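Local coordinates for protein ribokinase, putative (Burkholderia thailandensis, PDB 3B1R) that is a nucleoside kinase of the ribokinase (PfkB) family that probably transfers a phosphate group from ATP to nucleosides such as inosine, at residues V149-F154 / I172-Q177; I197-Y202 / L225-G230; E243-V248 / A280-S285. All blocks are in the same frame, centred on the assembly; numbering follows the deposited sequence.

How the contacts relate
The three contacts follow one another along the chain, and all reach the same nine-stranded sheet. Contact 1 pairs the C-terminal ends of strands 146-149 and 171-173, and contact 2 pairs strands 196-200 and 224-228. They touch where strands 171-173 and 196-200 meet, with centres about 13 Å apart. Contact 3, its centre about 12 Å from that of contact 2, sets the outermost strand 242-245 against helix 277-291. Contacts 1 and 3, centres about 22 Å apart, do not touch. One AMP lies against contact 1 and a second is shared by contacts 2 and 3, so the series runs from the nucleoside site to the site where ADP also binds, with magnesium near contacts 1 and 2.

Contact 1: V149-F154 / I172-Q177; sequences VGPDGF and IFDPGQ. With AMP (adenosine monophosphate), chain G.
Val149 and Phe173 face each other as a parallel pair, their CA atoms 5.0 Å apart. Two backbone bonds straddle the pair: Val149 N gives its hydrogen to Ile172 O, and Val149 O receives that of Asp174 N at 2.8 Å and a nearly straight 173°. The next bond of the ladder is missing: Pro151 has no N-H to offer the Asp174 carbonyl. Gly150, bare of a side chain, still brings its CA to 3.2 Å from Asp174 O in a CA-H...O contact.

On the face carrying Val149 and Phe173, Val149 CG1 meets Phe173 CD1, while Pro175 CD sits 3.9 Å above the Phe173 ring, over its centre. Helix 154-166, for which Gly153 is the N-cap residue, completes a beta-alpha-beta crossover between the two strands, and the loops at their C-terminal ends form part of the nucleoside pocket, where inosine also binds, as expected for a Rossmann-like sheet. Pro151 and Gln177 both lie against the same face of the AMP adenine. The rigid proline ring places CB 3.5 Å from AMP C2, and its CG touches Gln177 OE1. Gln177 CB lies over that same face at AMP C5, and a bend at chi2 (95°) then turns the amide from the base toward the ribose. There NE2 donates to AMP O5' at 3.1 Å, with AMP O4' equally near NE2. Ser44 of the second subunit packs on this glutamine. The Asp174 carboxylate forms a salt bridge with Arg264, and the nearest atom of its side chain is about 4 Å from a bound magnesium ion.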
loop_
_atom_site.group_PDB
_atom_site.type_symbol
_atom_site.label_atom_id
_atom_site.label_comp_id
_atom_site.label_asym_id
_atom_site.label_seq_id
_atom_site.Cartn_x
_atom_site.Cartn_y
_atom_site.Cartn_z
ATOM N N VAL A 149 -5.550 20.606 16.467
ATOM C CA VAL A 149 -4.784 19.506 16.977
ATOM C C VAL A 149 -5.093 18.392 16.013
ATOM O O VAL A 149 -6.254 17.968 15.884
ATOM C CB VAL A 149 -5.173 19.176 18.429
ATOM C CG1 VAL A 149 -4.496 17.891 18.924
ATOM C CG2 VAL A 149 -4.804 20.353 19.318
ATOM N N GLY A 150 -4.043 17.960 15.318
ATOM C CA GLY A 150 -4.094 16.888 14.333
ATOM C C GLY A 150 -3.300 15.653 14.714
ATOM O O GLY A 150 -2.699 15.606 15.791
ATOM N N PRO A 151 -3.282 14.639 13.824
ATOM C CA PRO A 151 -2.592 13.380 14.112
ATOM C C PRO A 151 -1.158 13.649 14.515
ATOM O O PRO A 151 -0.476 14.477 13.897
ATOM C CB PRO A 151 -2.643 12.622 12.779
ATOM C CG PRO A 151 -3.769 13.247 12.021
ATOM C CD PRO A 151 -3.783 14.689 12.436
ATOM N N ASP A 152 -0.721 12.959 15.557
ATOM C CA ASP A 152 0.529 13.255 16.215
ATOM C C ASP A 152 0.809 12.099 17.153
ATOM O O ASP A 152 0.057 11.121 17.176
ATOM C CB ASP A 152 0.360 14.545 17.035
ATOM C CG ASP A 152 1.545 15.453 16.951
ATOM O OD1 ASP A 152 2.630 14.991 16.554
ATOM O OD2 ASP A 152 1.391 16.655 17.277
ATOM N N GLY A 153 1.876 12.216 17.942
ATOM C CA GLY A 153 2.133 11.276 19.031
ATOM C C GLY A 153 1.006 11.390 20.031
ATOM O O GLY A 153 0.481 12.471 20.249
ATOM N N PHE A 154 0.638 10.275 20.651
ATOM C CA PHE A 154 -0.549 10.220 21.489
ATOM C C PHE A 154 -0.458 11.169 22.690
ATOM O O PHE A 154 -1.385 11.949 22.941
ATOM C CB PHE A 154 -0.823 8.770 21.928
ATOM C CG PHE A 154 -1.997 8.623 22.848
ATOM C CD1 PHE A 154 -3.297 8.829 22.386
ATOM C CD2 PHE A 154 -1.805 8.268 24.173
ATOM C CE1 PHE A 154 -4.398 8.689 23.251
ATOM C CE2 PHE A 154 -2.893 8.120 25.046
ATOM C CZ PHE A 154 -4.191 8.333 24.582
ATOM N N ILE A 172 -9.990 23.222 16.437
ATOM C CA ILE A 172 -10.420 22.049 15.692
ATOM C C ILE A 172 -9.651 20.824 16.151
ATOM O O ILE A 172 -8.431 20.879 16.304
ATOM C CB ILE A 172 -10.095 22.215 14.187
ATOM C CG1 ILE A 172 -10.802 23.446 13.615
ATOM C CG2 ILE A 172 -10.428 20.909 13.426
ATOM C CD1 ILE A 172 -10.548 23.665 12.123
ATOM N N PHE A 173 -10.354 19.714 16.365
ATOM C CA PHE A 173 -9.709 18.451 16.710
ATOM C C PHE A 173 -9.861 17.474 15.552
ATOM O O PHE A 173 -10.982 17.125 15.158
ATOM C CB PHE A 173 -10.301 17.876 18.012
ATOM C CG PHE A 173 -9.749 16.520 18.419
ATOM C CD1 PHE A 173 -8.385 16.264 18.420
ATOM C CD2 PHE A 173 -10.610 15.522 18.856
ATOM C CE1 PHE A 173 -7.887 15.011 18.815
ATOM C CE2 PHE A 173 -10.125 14.260 19.263
ATOM C CZ PHE A 173 -8.759 14.013 19.240
ATOM N N ASP A 174 -8.717 17.075 14.996
ATOM C CA ASP A 174 -8.640 16.135 13.873
ATOM C C ASP A 174 -7.815 14.952 14.330
ATOM O O ASP A 174 -6.605 14.935 14.153
ATOM C CB ASP A 174 -7.981 16.800 12.656
ATOM C CG ASP A 174 -7.959 15.896 11.409
ATOM O OD1 ASP A 174 -8.438 14.741 11.443
ATOM O OD2 ASP A 174 -7.455 16.352 10.372
ATOM N N PRO A 175 -8.457 13.943 14.939
ATOM C CA PRO A 175 -7.611 12.824 15.355
ATOM C C PRO A 175 -7.048 12.053 14.162
ATOM O O PRO A 175 -6.028 11.388 14.303
ATOM C CB PRO A 175 -8.545 11.936 16.191
ATOM C CG PRO A 175 -9.955 12.345 15.776
ATOM C CD PRO A 175 -9.880 13.758 15.269
ATOM N N GLY A 176 -7.695 12.165 13.001
ATOM C CA GLY A 176 -7.283 11.421 11.803
ATOM C C GLY A 176 -6.620 10.066 12.063
ATOM O O GLY A 176 -7.213 9.178 12.683
ATOM N N GLN A 177 -5.385 9.930 11.587
ATOM C CA GLN A 177 -4.622 8.679 11.608
ATOM C C GLN A 177 -4.114 8.288 12.992
ATOM O O GLN A 177 -3.572 7.210 13.149
ATOM C CB GLN A 177 -3.431 8.731 10.629
ATOM C CG GLN A 177 -3.796 8.893 9.157
ATOM C CD GLN A 177 -3.772 10.333 8.682
ATOM O OE1 GLN A 177 -4.048 11.252 9.438
ATOM N NE2 GLN A 177 -3.474 10.528 7.406
HETATM P P AMP G . -4.315 13.810 4.985
HETATM O O1P AMP G . -5.490 13.577 5.919
HETATM O O2P AMP G . -4.420 13.123 3.644
HETATM O O3P AMP G . -3.952 15.272 4.848
HETATM O "O5'" AMP G . -3.054 13.169 5.747
HETATM C "C5'" AMP G . -1.850 12.797 5.080
HETATM C "C4'" AMP G . -0.711 13.054 6.053
HETATM O "O4'" AMP G . -0.828 12.153 7.148
HETATM C "C3'" AMP G . 0.644 12.759 5.422
HETATM O "O3'" AMP G . 1.272 14.003 5.025
HETATM C "C2'" AMP G . 1.385 11.916 6.469
HETATM O "O2'" AMP G . 2.673 12.454 6.769
HETATM C "C1'" AMP G . 0.464 11.986 7.694
HETATM N N9 AMP G . 0.323 10.789 8.521
HETATM C C8 AMP G . 0.068 9.548 8.069
HETATM N N7 AMP G . -0.053 8.683 9.088
HETATM C C5 AMP G . 0.120 9.391 10.217
HETATM C C6 AMP G . 0.131 9.063 11.642
HETATM N N6 AMP G . -0.081 7.782 12.021
HETATM N N1 AMP G . 0.339 10.076 12.512
HETATM C C2 AMP G . 0.551 11.348 12.114
HETATM N N3 AMP G . 0.568 11.714 10.812
HETATM C C4 AMP G . 0.361 10.784 9.845
#

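Contact 2: I197-Y202 / L225-G230; sequences IAVNDY and LIITRG. With AMP (adenosine monophosphate), chain H.
Asn200 and Thr228 end a run of four parallel bridges that starts at Ile197 and Leu225, in the Rossmann-like sheet of the ribokinase fold. Strands 197-200 and 225-228 run 18° apart, and three backbone bonds tie them, among them Thr228 N to Val199 O at 2.8 Å. Branched aliphatic residues suit this buried ladder: Ile197 and Leu225 lie side by side, with Ile197 CG2 tight against Leu225 CD1.

Thr228 carries the strand to the phosphate. Its CB is already 3.2 Å from O3P of AMP. With chi1 at 70°, OG1 stands between the backbone N and the carbonyl carbon, where it donates to AMP O3P at 2.6 Å and rests 3.4 Å from Asn200 CB. CB also lies 3.4 Å from AMP O3', while the methyl, CG2, passes beside that hydroxyl at 3.9 Å without pointing at it. Asn200 caps helix 201-211 through OD1, bonded to Glu203 N, and its ND2 reaches Asn42 of the second subunit. Asp201 is held by His39 and Val38 of that subunit, while its CB lies close to Arg229 NH1. Gly230, with a positive phi (48°) that glycine readily adopts, points its N-H at the same phosphate oxygen, Gly230 N to AMP O3P 3.0 Å.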
loop_
_atom_site.group_PDB
_atom_site.type_symbol
_atom_site.label_atom_id
_atom_site.label_comp_id
_atom_site.label_asym_id
_atom_site.label_seq_id
_atom_site.Cartn_x
_atom_site.Cartn_y
_atom_site.Cartn_z
ATOM N N ILE A 197 -14.879 19.435 15.587
ATOM C CA ILE A 197 -14.331 18.152 15.152
ATOM C C ILE A 197 -14.419 18.107 13.623
ATOM O O ILE A 197 -15.468 18.419 13.053
ATOM C CB ILE A 197 -15.028 16.941 15.845
ATOM C CG1 ILE A 197 -14.772 15.625 15.102
ATOM C CG2 ILE A 197 -16.515 17.163 15.980
ATOM C CD1 ILE A 197 -13.512 14.895 15.547
ATOM N N ALA A 198 -13.300 17.772 12.977
ATOM C CA ALA A 198 -13.225 17.681 11.513
ATOM C C ALA A 198 -12.598 16.349 11.103
ATOM O O ALA A 198 -11.403 16.136 11.302
ATOM C CB ALA A 198 -12.431 18.855 10.939
ATOM N N VAL A 199 -13.409 15.441 10.564
ATOM C CA VAL A 199 -12.916 14.120 10.136
ATOM C C VAL A 199 -13.433 13.755 8.746
ATOM O O VAL A 199 -14.323 14.418 8.224
ATOM C CB VAL A 199 -13.300 12.997 11.137
ATOM C CG1 VAL A 199 -12.425 13.035 12.404
ATOM C CG2 VAL A 199 -14.779 13.063 11.487
ATOM N N ASN A 200 -12.868 12.716 8.129
ATOM C CA ASN A 200 -13.465 12.168 6.914
ATOM C C ASN A 200 -14.482 11.119 7.354
ATOM O O ASN A 200 -14.527 10.792 8.543
ATOM C CB ASN A 200 -12.405 11.643 5.900
ATOM C CG ASN A 200 -11.693 10.367 6.354
ATOM O OD1 ASN A 200 -12.263 9.514 7.042
ATOM N ND2 ASN A 200 -10.433 10.217 5.925
ATOM N N ASP A 201 -15.302 10.609 6.436
ATOM C CA ASP A 201 -16.453 9.797 6.844
ATOM C C ASP A 201 -16.092 8.443 7.468
ATOM O O ASP A 201 -16.839 7.906 8.300
ATOM C CB ASP A 201 -17.482 9.650 5.712
ATOM C CG ASP A 201 -16.953 8.872 4.496
ATOM O OD1 ASP A 201 -15.737 8.599 4.406
ATOM O OD2 ASP A 201 -17.777 8.550 3.611
ATOM N N TYR A 202 -14.945 7.908 7.061
ATOM C CA TYR A 202 -14.402 6.678 7.616
ATOM C C TYR A 202 -13.963 6.914 9.060
ATOM O O TYR A 202 -14.194 6.074 9.946
ATOM C CB TYR A 202 -13.211 6.222 6.759
ATOM C CG TYR A 202 -12.614 4.900 7.202
ATOM C CD1 TYR A 202 -11.639 4.856 8.192
ATOM C CD2 TYR A 202 -13.017 3.693 6.615
ATOM C CE1 TYR A 202 -11.084 3.647 8.605
ATOM C CE2 TYR A 202 -12.464 2.475 7.015
ATOM C CZ TYR A 202 -11.501 2.461 8.028
ATOM O OH TYR A 202 -10.925 1.286 8.457
ATOM N N LEU A 225 -19.501 19.707 13.955
ATOM C CA LEU A 225 -18.980 18.431 13.482
ATOM C C LEU A 225 -18.951 18.447 11.957
ATOM O O LEU A 225 -19.981 18.588 11.283
ATOM C CB LEU A 225 -19.806 17.241 14.000
ATOM C CG LEU A 225 -19.613 15.851 13.357
ATOM C CD1 LEU A 225 -18.206 15.306 13.600
ATOM C CD2 LEU A 225 -20.644 14.861 13.910
ATOM N N ILE A 226 -17.746 18.305 11.432
ATOM C CA ILE A 226 -17.496 18.410 10.015
ATOM C C ILE A 226 -17.001 17.062 9.520
ATOM O O ILE A 226 -16.014 16.522 10.044
ATOM C CB ILE A 226 -16.466 19.523 9.734
ATOM C CG1 ILE A 226 -16.974 20.858 10.298
ATOM C CG2 ILE A 226 -16.187 19.649 8.230
ATOM C CD1 ILE A 226 -15.960 21.552 11.163
ATOM N N ILE A 227 -17.705 16.516 8.530
ATOM C CA ILE A 227 -17.363 15.206 7.960
ATOM C C ILE A 227 -17.151 15.343 6.444
ATOM O O ILE A 227 -18.073 15.711 5.727
ATOM C CB ILE A 227 -18.437 14.124 8.296
ATOM C CG1 ILE A 227 -18.712 14.072 9.809
ATOM C CG2 ILE A 227 -17.999 12.739 7.803
ATOM C CD1 ILE A 227 -19.791 13.084 10.214
ATOM N N THR A 228 -15.927 15.075 5.975
ATOM C CA THR A 228 -15.612 15.177 4.552
ATOM C C THR A 228 -15.814 13.812 3.906
ATOM O O THR A 228 -15.540 12.786 4.520
ATOM C CB THR A 228 -14.163 15.681 4.279
ATOM O OG1 THR A 228 -13.223 14.676 4.659
ATOM C CG2 THR A 228 -13.859 16.957 5.042
ATOM N N ARG A 229 -16.319 13.829 2.675
ATOM C CA ARG A 229 -16.656 12.623 1.936
ATOM C C ARG A 229 -16.156 12.750 0.491
ATOM O O ARG A 229 -16.931 12.596 -0.467
ATOM C CB ARG A 229 -18.174 12.379 1.948
ATOM C CG ARG A 229 -18.894 12.679 3.285
ATOM C CD ARG A 229 -20.335 12.205 3.262
ATOM N NE ARG A 229 -21.115 12.729 4.380
ATOM C CZ ARG A 229 -21.286 12.111 5.546
ATOM N NH1 ARG A 229 -20.715 10.945 5.771
ATOM N NH2 ARG A 229 -22.014 12.677 6.499
ATOM N N GLY A 230 -14.868 13.042 0.339
ATOM C CA GLY A 230 -14.233 13.075 -0.985
ATOM C C GLY A 230 -15.019 13.858 -2.027
ATOM O O GLY A 230 -15.440 14.983 -1.781
HETATM P P AMP H . -11.305 13.715 1.812
HETATM O O1P AMP H . -10.250 13.867 2.883
HETATM O O2P AMP H . -10.924 12.681 0.787
HETATM O O3P AMP H . -12.706 13.591 2.365
HETATM O "O5'" AMP H . -11.257 15.094 1.003
HETATM C "C5'" AMP H . -11.336 16.311 1.711
HETATM C "C4'" AMP H . -12.039 17.341 0.854
HETATM O "O4'" AMP H . -11.216 17.616 -0.285
HETATM C "C3'" AMP H . -13.408 16.925 0.316
HETATM O "O3'" AMP H . -14.512 17.154 1.213
HETATM C "C2'" AMP H . -13.470 17.816 -0.909
HETATM O "O2'" AMP H . -13.783 19.182 -0.583
HETATM C "C1'" AMP H . -12.050 17.789 -1.431
HETATM N N9 AMP H . -12.002 16.610 -2.323
HETATM C C8 AMP H . -11.594 15.356 -2.028
HETATM N N7 AMP H . -11.729 14.536 -3.109
HETATM C C5 AMP H . -12.254 15.276 -4.113
HETATM C C6 AMP H . -12.651 15.052 -5.522
HETATM N N6 AMP H . -12.520 13.831 -6.087
HETATM N N1 AMP H . -13.161 16.095 -6.217
HETATM C C2 AMP H . -13.304 17.320 -5.673
HETATM N N3 AMP H . -12.957 17.594 -4.401
HETATM C C4 AMP H . -12.430 16.636 -3.592
#

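Contact 3: E243-V248 / A280-S285; sequences EQIPAV and AGRLAS. With AMP (adenosine monophosphate), chain H.
Ser285 OG works in both directions at once, giving its hydrogen to Pro246 O at 2.7 Å and accepting the O2' hydroxyl of AMP at 3.0 Å. One small hydroxyl thus joins helix 277-291, the loop beyond strand 242-245 and a ribose, in the nucleotide pocket at the edge of the ribokinase-fold sheet. This AMP lies in the site where ADP is bound in other structures of the protein.

Strand 243-245 and helix 280-285 run 20° apart, with axes 8.7 Å from each other at their closest. Glycine suits the helix side of this approach: Gly281 has only hydrogens there, so Ile245 lies directly over its backbone, with Ile245 CG2 3.3 Å from Gly281 O. The same methyl touches Ser285 CB one helical turn on. With chi1 at -179°, OG is anti to the Ser285 backbone N and reaches the Pro246 carbonyl in its plane, on a lone pair.

Arg282 stretches its extended chain across Pro246 at about a right angle. Pro246 CD lies over one face of the guanidinium, 3.7 Å from Arg282 NH1, whereas Ile245 CD1 meets the same group at its edge, in plane. The flat cation can pack on aliphatic carbon here, and Phe315 of helix 304-315 touches both Pro246 and Arg282.

Beyond Pro246 the loop wraps the C2 end of the adenine: Ala247, its methyl short enough to allow the base close, sets CB over one face, 4.0 Å from AMP C2, and Val248 O meets AMP C2 at the edge, 3.3 Å away. Val248 turns its CB toward the helix and packs against Leu286 and Ala289. A water completes the join: it accepts from Val248 N, hydrogen-bonds to AMP O2', and donates to Ser285 O at 2.6 Å.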
loop_
_atom_site.group_PDB
_atom_site.type_symbol
_atom_site.label_atom_id
_atom_site.label_comp_id
_atom_site.label_asym_id
_atom_site.label_seq_id
_atom_site.Cartn_x
_atom_site.Cartn_y
_atom_site.Cartn_z
ATOM N N GLU A 243 -25.108 22.348 7.181
ATOM C CA GLU A 243 -24.814 22.787 5.818
ATOM C C GLU A 243 -24.240 21.631 5.017
ATOM O O GLU A 243 -23.332 20.939 5.480
ATOM C CB GLU A 243 -23.830 23.958 5.787
ATOM C CG GLU A 243 -24.440 25.308 6.153
ATOM C CD GLU A 243 -24.543 25.509 7.656
ATOM O OE1 GLU A 243 -25.335 26.371 8.085
ATOM O OE2 GLU A 243 -23.825 24.798 8.405
ATOM N N GLN A 244 -24.804 21.422 3.831
ATOM C CA GLN A 244 -24.245 20.518 2.837
ATOM C C GLN A 244 -23.283 21.298 1.966
ATOM O O GLN A 244 -23.671 22.239 1.272
ATOM C CB GLN A 244 -25.341 19.899 1.980
ATOM C CG GLN A 244 -26.375 19.122 2.775
ATOM C CD GLN A 244 -25.758 18.054 3.659
ATOM O OE1 GLN A 244 -26.134 17.919 4.819
ATOM N NE2 GLN A 244 -24.808 17.288 3.115
ATOM N N ILE A 245 -22.019 20.911 2.028
ATOM C CA ILE A 245 -20.959 21.604 1.307
ATOM C C ILE A 245 -20.670 20.844 0.019
ATOM O O ILE A 245 -20.434 19.627 0.058
ATOM C CB ILE A 245 -19.667 21.705 2.168
ATOM C CG1 ILE A 245 -19.936 22.403 3.516
ATOM C CG2 ILE A 245 -18.525 22.343 1.380
ATOM C CD1 ILE A 245 -20.749 23.724 3.454
ATOM N N PRO A 246 -20.692 21.556 -1.126
ATOM C CA PRO A 246 -20.441 20.906 -2.409
ATOM C C PRO A 246 -18.951 20.635 -2.603
ATOM O O PRO A 246 -18.105 21.271 -1.954
ATOM C CB PRO A 246 -20.912 21.955 -3.417
ATOM C CG PRO A 246 -20.592 23.256 -2.747
ATOM C CD PRO A 246 -20.867 23.019 -1.278
ATOM N N ALA A 247 -18.640 19.681 -3.472
ATOM C CA ALA A 247 -17.273 19.541 -3.964
ATOM C C ALA A 247 -17.099 20.454 -5.174
ATOM O O ALA A 247 -17.969 20.515 -6.054
ATOM C CB ALA A 247 -16.966 18.098 -4.330
ATOM N N VAL A 248 -15.997 21.194 -5.207
ATOM C CA VAL A 248 -15.624 21.915 -6.417
ATOM C C VAL A 248 -15.076 20.862 -7.382
ATOM O O VAL A 248 -14.100 20.175 -7.066
ATOM C CB VAL A 248 -14.573 23.027 -6.124
ATOM C CG1 VAL A 248 -14.203 23.790 -7.392
ATOM C CG2 VAL A 248 -15.098 23.986 -5.066
ATOM N N ALA A 280 -17.135 29.289 4.696
ATOM C CA ALA A 280 -16.024 28.552 5.288
ATOM C C ALA A 280 -15.815 27.182 4.623
ATOM O O ALA A 280 -14.705 26.863 4.202
ATOM C CB ALA A 280 -16.222 28.405 6.787
ATOM N N GLY A 281 -16.887 26.389 4.518
ATOM C CA GLY A 281 -16.825 25.069 3.889
ATOM C C GLY A 281 -16.575 25.074 2.380
ATOM O O GLY A 281 -15.856 24.214 1.863
ATOM N N ARG A 282 -17.181 26.020 1.672
ATOM C CA ARG A 282 -16.901 26.186 0.235
ATOM C C ARG A 282 -15.430 26.515 -0.039
ATOM O O ARG A 282 -14.847 25.997 -0.984
ATOM C CB ARG A 282 -17.816 27.245 -0.395
ATOM C CG ARG A 282 -19.251 26.777 -0.626
ATOM C CD ARG A 282 -20.214 27.973 -0.652
ATOM N NE ARG A 282 -21.574 27.646 -1.102
ATOM C CZ ARG A 282 -22.373 26.743 -0.531
ATOM N NH1 ARG A 282 -21.966 26.030 0.513
ATOM N NH2 ARG A 282 -23.595 26.524 -1.021
ATOM N N LEU A 283 -14.835 27.369 0.788
ATOM C CA LEU A 283 -13.413 27.674 0.666
ATOM C C LEU A 283 -12.540 26.449 0.967
ATOM O O LEU A 283 -11.579 26.169 0.234
ATOM C CB LEU A 283 -13.030 28.852 1.557
ATOM C CG LEU A 283 -11.550 29.243 1.595
ATOM C CD1 LEU A 283 -11.119 29.824 0.261
ATOM C CD2 LEU A 283 -11.297 30.228 2.721
ATOM N N ALA A 284 -12.890 25.720 2.031
ATOM C CA ALA A 284 -12.197 24.481 2.403
ATOM C C ALA A 284 -12.259 23.467 1.274
ATOM O O ALA A 284 -11.257 22.806 0.957
ATOM C CB ALA A 284 -12.825 23.887 3.654
ATOM N N SER A 285 -13.446 23.353 0.685
ATOM C CA SER A 285 -13.702 22.414 -0.381
ATOM C C SER A 285 -12.914 22.799 -1.632
ATOM O O SER A 285 -12.406 21.928 -2.350
ATOM C CB SER A 285 -15.189 22.342 -0.677
ATOM O OG SER A 285 -15.432 21.402 -1.697
HETATM P P AMP H . -11.305 13.715 1.812
HETATM O O1P AMP H . -10.250 13.867 2.883
HETATM O O2P AMP H . -10.924 12.681 0.787
HETATM O O3P AMP H . -12.706 13.591 2.365
HETATM O "O5'" AMP H . -11.257 15.094 1.003
HETATM C "C5'" AMP H . -11.336 16.311 1.711
HETATM C "C4'" AMP H . -12.039 17.341 0.854
HETATM O "O4'" AMP H . -11.216 17.616 -0.285
HETATM C "C3'" AMP H . -13.408 16.925 0.316
HETATM O "O3'" AMP H . -14.512 17.154 1.213
HETATM C "C2'" AMP H . -13.470 17.816 -0.909
HETATM O "O2'" AMP H . -13.783 19.182 -0.583
HETATM C "C1'" AMP H . -12.050 17.789 -1.431
HETATM N N9 AMP H . -12.002 16.610 -2.323
HETATM C C8 AMP H . -11.594 15.356 -2.028
HETATM N N7 AMP H . -11.729 14.536 -3.109
HETATM C C5 AMP H . -12.254 15.276 -4.113
HETATM C C6 AMP H . -12.651 15.052 -5.522
HETATM N N6 AMP H . -12.520 13.831 -6.087
HETATM N N1 AMP H . -13.161 16.095 -6.217
HETATM C C2 AMP H . -13.304 17.320 -5.673
HETATM N N3 AMP H . -12.957 17.594 -4.401
HETATM C C4 AMP H . -12.430 16.636 -3.592
HETATM O O HOH W 1 -13.776 19.980 -3.419
#